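Local coordinates for protein complement C1r subcomponent (Homo sapiens, PDB 6F1D) that is a serine protease of the classical complement pathway, whose second CUB domain, the part modelled here, binds calcium and probably helps assemble the C1 complex, at residues Cys3-Thr9 / Cys30-Val36. Sequence-based numbering, arbitrary orientation.
Sequences CSSELYT and CNYSIRV
Cys3 is tied covalently to Cys30, SG to SG at 2.0 Å, with the disulfide torsion opened to 128°; Cys3 itself is poorly ordered. Past this link the chain closes on its neighbour at Ser5, whose CA touches Asn31 O in a CA-H...O contact. Parallel pairing then begins. Glu6 N donates to Asn31 O at 3.0 Å, and Glu6 O accepts Ser33 N at 2.8 Å in a nearly straight bond (170° at the hydrogen). A water gives a second hydrogen bond to Glu6 O and another to Ser33 OG, bridging the strands. Leu7 reaches over the same sheet face as Ser33: with CG anti to the backbone N (chi1 169°), its CD1 comes within 3.9 Å of Arg35 CG, the two side chains crossing at about a right angle. Tyr8 bonds both ways, N to Ser33 O and O from Arg35 N, the latter at 2.9 Å. Its ring lies on the other face, edge toward Tyr32, with Tyr8 CE1 4.3 Å from Tyr32 CD1. Thr9 ends the run with its CA against Arg35 O. Strand 6-8 thus forms one margin of the five-stranded sheet of the CUB beta-sandwich. Beyond strand 29-35 comes strand 92-98, where Asp94 pairs with Ser33 OG and Arg35 NH2, while Tyr8, Tyr32 and Ile34 pack inward on Ile15 of strand 13-16 in the opposing sheet.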
ATOM      1  N   CYS A   3       2.685  14.249   3.171  1.00100.59           N
ATOM      2  CA  CYS A   3       1.994  12.971   3.324  1.00 97.66           C
ATOM      3  C   CYS A   3       0.891  13.108   4.359  1.00 96.34           C
ATOM      4  O   CYS A   3       0.986  12.615   5.490  1.00 96.58           O
ATOM      5  CB  CYS A   3       2.906  11.777   3.641  1.00 96.65           C
ATOM      6  SG  CYS A   3       2.148  10.326   2.765  1.00 83.66           S
ATOM      7  N   SER A   4      -0.153  13.813   3.955  1.00 91.89           N
ATOM      8  CA  SER A   4      -1.423  13.751   4.644  1.00 84.74           C
ATOM      9  C   SER A   4      -2.093  12.417   4.350  1.00 66.12           C
ATOM     10  O   SER A   4      -1.857  11.796   3.308  1.00 64.48           O
ATOM     11  CB  SER A   4      -2.315  14.900   4.188  1.00 85.94           C
ATOM     12  OG  SER A   4      -2.116  15.122   2.803  1.00 84.85           O
ATOM     13  N   SER A   5      -2.914  11.968   5.294  1.00 45.11           N
ATOM     14  CA  SER A   5      -3.709  10.772   5.086  1.00 45.76           C
ATOM     15  C   SER A   5      -4.627  10.968   3.890  1.00 35.40           C
ATOM     16  O   SER A   5      -5.035  12.084   3.567  1.00 47.44           O
ATOM     17  CB  SER A   5      -4.514  10.461   6.346  1.00 49.68           C
ATOM     18  OG  SER A   5      -5.496  11.445   6.558  1.00 62.42           O
ATOM     19  N   GLU A   6      -4.930   9.876   3.210  1.00 29.54           N
ATOM     20  CA  GLU A   6      -5.821   9.917   2.071  1.00 38.46           C
ATOM     21  C   GLU A   6      -6.935   8.896   2.288  1.00 35.37           C
ATOM     22  O   GLU A   6      -6.718   7.839   2.873  1.00 28.95           O
ATOM     23  CB  GLU A   6      -5.028   9.666   0.774  1.00 36.33           C
ATOM     24  CG  GLU A   6      -5.803   9.892  -0.558  1.00 60.68           C
ATOM     25  CD  GLU A   6      -6.925  10.958  -0.539  1.00 80.24           C
ATOM     26  OE1 GLU A   6      -8.020  10.697  -1.101  1.00 83.33           O
ATOM     27  OE2 GLU A   6      -6.712  12.068  -0.011  1.00 89.20           O
ATOM     28  N   LEU A   7      -8.133   9.235   1.842  1.00 29.09           N
ATOM     29  CA  LEU A   7      -9.319   8.408   2.010  1.00 27.34           C
ATOM     30  C   LEU A   7      -9.934   8.158   0.644  1.00 31.10           C
ATOM     31  O   LEU A   7     -10.168   9.110  -0.104  1.00 27.73           O
ATOM     32  CB  LEU A   7     -10.352   9.104   2.906  1.00 29.03           C
ATOM     33  CG  LEU A   7     -11.734   8.436   2.933  1.00 29.54           C
ATOM     34  CD1 LEU A   7     -11.643   7.085   3.587  1.00 27.58           C
ATOM     35  CD2 LEU A   7     -12.740   9.286   3.643  1.00 36.37           C
ATOM     36  N   TYR A   8     -10.209   6.893   0.341  1.00 23.30           N
ATOM     37  CA  TYR A   8     -10.799   6.425  -0.913  1.00 28.31           C
ATOM     38  C   TYR A   8     -12.116   5.726  -0.600  1.00 26.70           C
ATOM     39  O   TYR A   8     -12.141   4.754   0.158  1.00 24.43           O
ATOM     40  CB  TYR A   8      -9.842   5.446  -1.618  1.00 25.26           C
ATOM     41  CG  TYR A   8      -8.526   6.101  -1.982  1.00 27.09           C
ATOM     42  CD1 TYR A   8      -7.489   6.118  -1.074  1.00 23.97           C
ATOM     43  CD2 TYR A   8      -8.343   6.733  -3.216  1.00 33.79           C
ATOM     44  CE1 TYR A   8      -6.296   6.735  -1.345  1.00 28.54           C
ATOM     45  CE2 TYR A   8      -7.127   7.372  -3.527  1.00 32.59           C
ATOM     46  CZ  TYR A   8      -6.106   7.364  -2.578  1.00 34.54           C
ATOM     47  OH  TYR A   8      -4.879   7.962  -2.804  1.00 40.06           O
ATOM     48  N   THR A   9     -13.205   6.206  -1.171  1.00 25.65           N
ATOM     49  CA  THR A   9     -14.505   5.599  -0.943  1.00 25.57           C
ATOM     50  C   THR A   9     -15.236   5.203  -2.227  1.00 32.35           C
ATOM     51  O   THR A   9     -16.349   4.696  -2.132  1.00 30.91           O
ATOM     52  CB  THR A   9     -15.413   6.542  -0.154  1.00 27.41           C
ATOM     53  OG1 THR A   9     -15.721   7.654  -0.993  1.00 36.00           O
ATOM     54  CG2 THR A   9     -14.684   7.051   1.098  1.00 28.55           C
ATOM     55  N   CYS A  30       2.860   7.594   5.879  1.00 23.48           N
ATOM     56  CA  CYS A  30       1.668   7.805   5.070  1.00 27.80           C
ATOM     57  C   CYS A  30       0.576   6.825   5.478  1.00 30.68           C
ATOM     58  O   CYS A  30       0.846   5.642   5.689  1.00 30.59           O
ATOM     59  CB  CYS A  30       1.993   7.606   3.583  1.00 31.95           C
ATOM     60  SG  CYS A  30       3.294   8.648   3.018  1.00 46.53           S
ATOM     61  N   ASN A  31      -0.660   7.316   5.578  1.00 21.12           N
ATOM     62  CA  ASN A  31      -1.812   6.461   5.848  1.00 18.26           C
ATOM     63  C   ASN A  31      -2.823   6.633   4.724  1.00 19.01           C
ATOM     64  O   ASN A  31      -3.331   7.740   4.501  1.00 31.52           O
ATOM     65  CB  ASN A  31      -2.451   6.830   7.200  1.00 21.99           C
ATOM     66  CG  ASN A  31      -3.725   6.032   7.484  1.00 44.81           C
ATOM     67  OD1 ASN A  31      -3.833   4.838   7.147  1.00 43.78           O
ATOM     68  ND2 ASN A  31      -4.700   6.694   8.111  1.00 56.16           N
ATOM     69  N   TYR A  32      -3.149   5.535   4.057  1.00 14.23           N
ATOM     70  CA  TYR A  32      -4.162   5.493   3.015  1.00 16.29           C
ATOM     71  C   TYR A  32      -5.308   4.624   3.506  1.00 22.93           C
ATOM     72  O   TYR A  32      -5.083   3.480   3.890  1.00 28.99           O
ATOM     73  CB  TYR A  32      -3.600   4.876   1.735  1.00 23.33           C
ATOM     74  CG  TYR A  32      -2.315   5.500   1.240  1.00 24.03           C
ATOM     75  CD1 TYR A  32      -2.337   6.424   0.211  1.00 25.92           C
ATOM     76  CD2 TYR A  32      -1.072   5.126   1.775  1.00 23.79           C
ATOM     77  CE1 TYR A  32      -1.157   7.011  -0.265  1.00 26.79           C
ATOM     78  CE2 TYR A  32       0.118   5.695   1.295  1.00 26.11           C
ATOM     79  CZ  TYR A  32       0.056   6.626   0.280  1.00 28.15           C
ATOM     80  OH  TYR A  32       1.212   7.204  -0.191  1.00 45.50           O
ATOM     81  N   SER A  33      -6.521   5.146   3.503  1.00 16.22           N
ATOM     82  CA  SER A  33      -7.668   4.364   3.957  1.00 18.44           C
ATOM     83  C   SER A  33      -8.626   4.141   2.803  1.00 20.64           C
ATOM     84  O   SER A  33      -8.912   5.074   2.038  1.00 23.32           O
ATOM     85  CB  SER A  33      -8.412   5.080   5.113  1.00 16.68           C
ATOM     86  OG  SER A  33      -7.530   5.315   6.209  1.00 29.84           O
ATOM     87  N   ILE A  34      -9.178   2.935   2.720  1.00 19.70           N
ATOM     88  CA  ILE A  34     -10.270   2.616   1.802  1.00 17.57           C
ATOM     89  C   ILE A  34     -11.483   2.246   2.633  1.00 18.50           C
ATOM     90  O   ILE A  34     -11.392   1.391   3.525  1.00 18.87           O
ATOM     91  CB  ILE A  34      -9.912   1.445   0.878  1.00 19.62           C
ATOM     92  CG1 ILE A  34      -8.533   1.671   0.277  1.00 19.97           C
ATOM     93  CG2 ILE A  34     -11.023   1.276  -0.198  1.00 15.60           C
ATOM     94  CD1 ILE A  34      -8.087   0.455  -0.590  1.00 19.61           C
ATOM     95  N   ARG A  35     -12.606   2.890   2.365  1.00 19.99           N
ATOM     96  CA  ARG A  35     -13.823   2.602   3.121  1.00 19.25           C
ATOM     97  C   ARG A  35     -14.958   2.510   2.119  1.00 27.52           C
ATOM     98  O   ARG A  35     -15.265   3.506   1.451  1.00 32.79           O
ATOM     99  CB  ARG A  35     -14.108   3.692   4.164  1.00 19.73           C
ATOM    100  CG  ARG A  35     -13.026   3.801   5.286  1.00 22.81           C
ATOM    101  CD  ARG A  35     -13.179   2.622   6.228  1.00 27.15           C
ATOM    102  NE  ARG A  35     -12.286   2.667   7.387  1.00 23.73           N
ATOM    103  CZ  ARG A  35     -10.971   2.488   7.342  1.00 27.43           C
ATOM    104  NH1 ARG A  35     -10.356   2.240   6.172  1.00 21.86           N
ATOM    105  NH2 ARG A  35     -10.271   2.543   8.489  1.00 22.36           N
ATOM    106  N   VAL A  36     -15.586   1.340   2.002  1.00 25.64           N
ATOM    107  CA  VAL A  36     -16.697   1.181   1.064  1.00 30.63           C
ATOM    108  C   VAL A  36     -17.887   0.626   1.835  1.00 32.78           C
ATOM    109  O   VAL A  36     -17.812   0.368   3.041  1.00 29.99           O
ATOM    110  CB  VAL A  36     -16.325   0.299  -0.144  1.00 29.56           C
ATOM    111  CG1 VAL A  36     -15.155   0.932  -0.920  1.00 27.40           C
ATOM    112  CG2 VAL A  36     -15.923  -1.084   0.302  1.00 23.63           C
TER
HETATM  113  O   HOH W   1      -6.331   7.790   5.815  1.00 38.50           O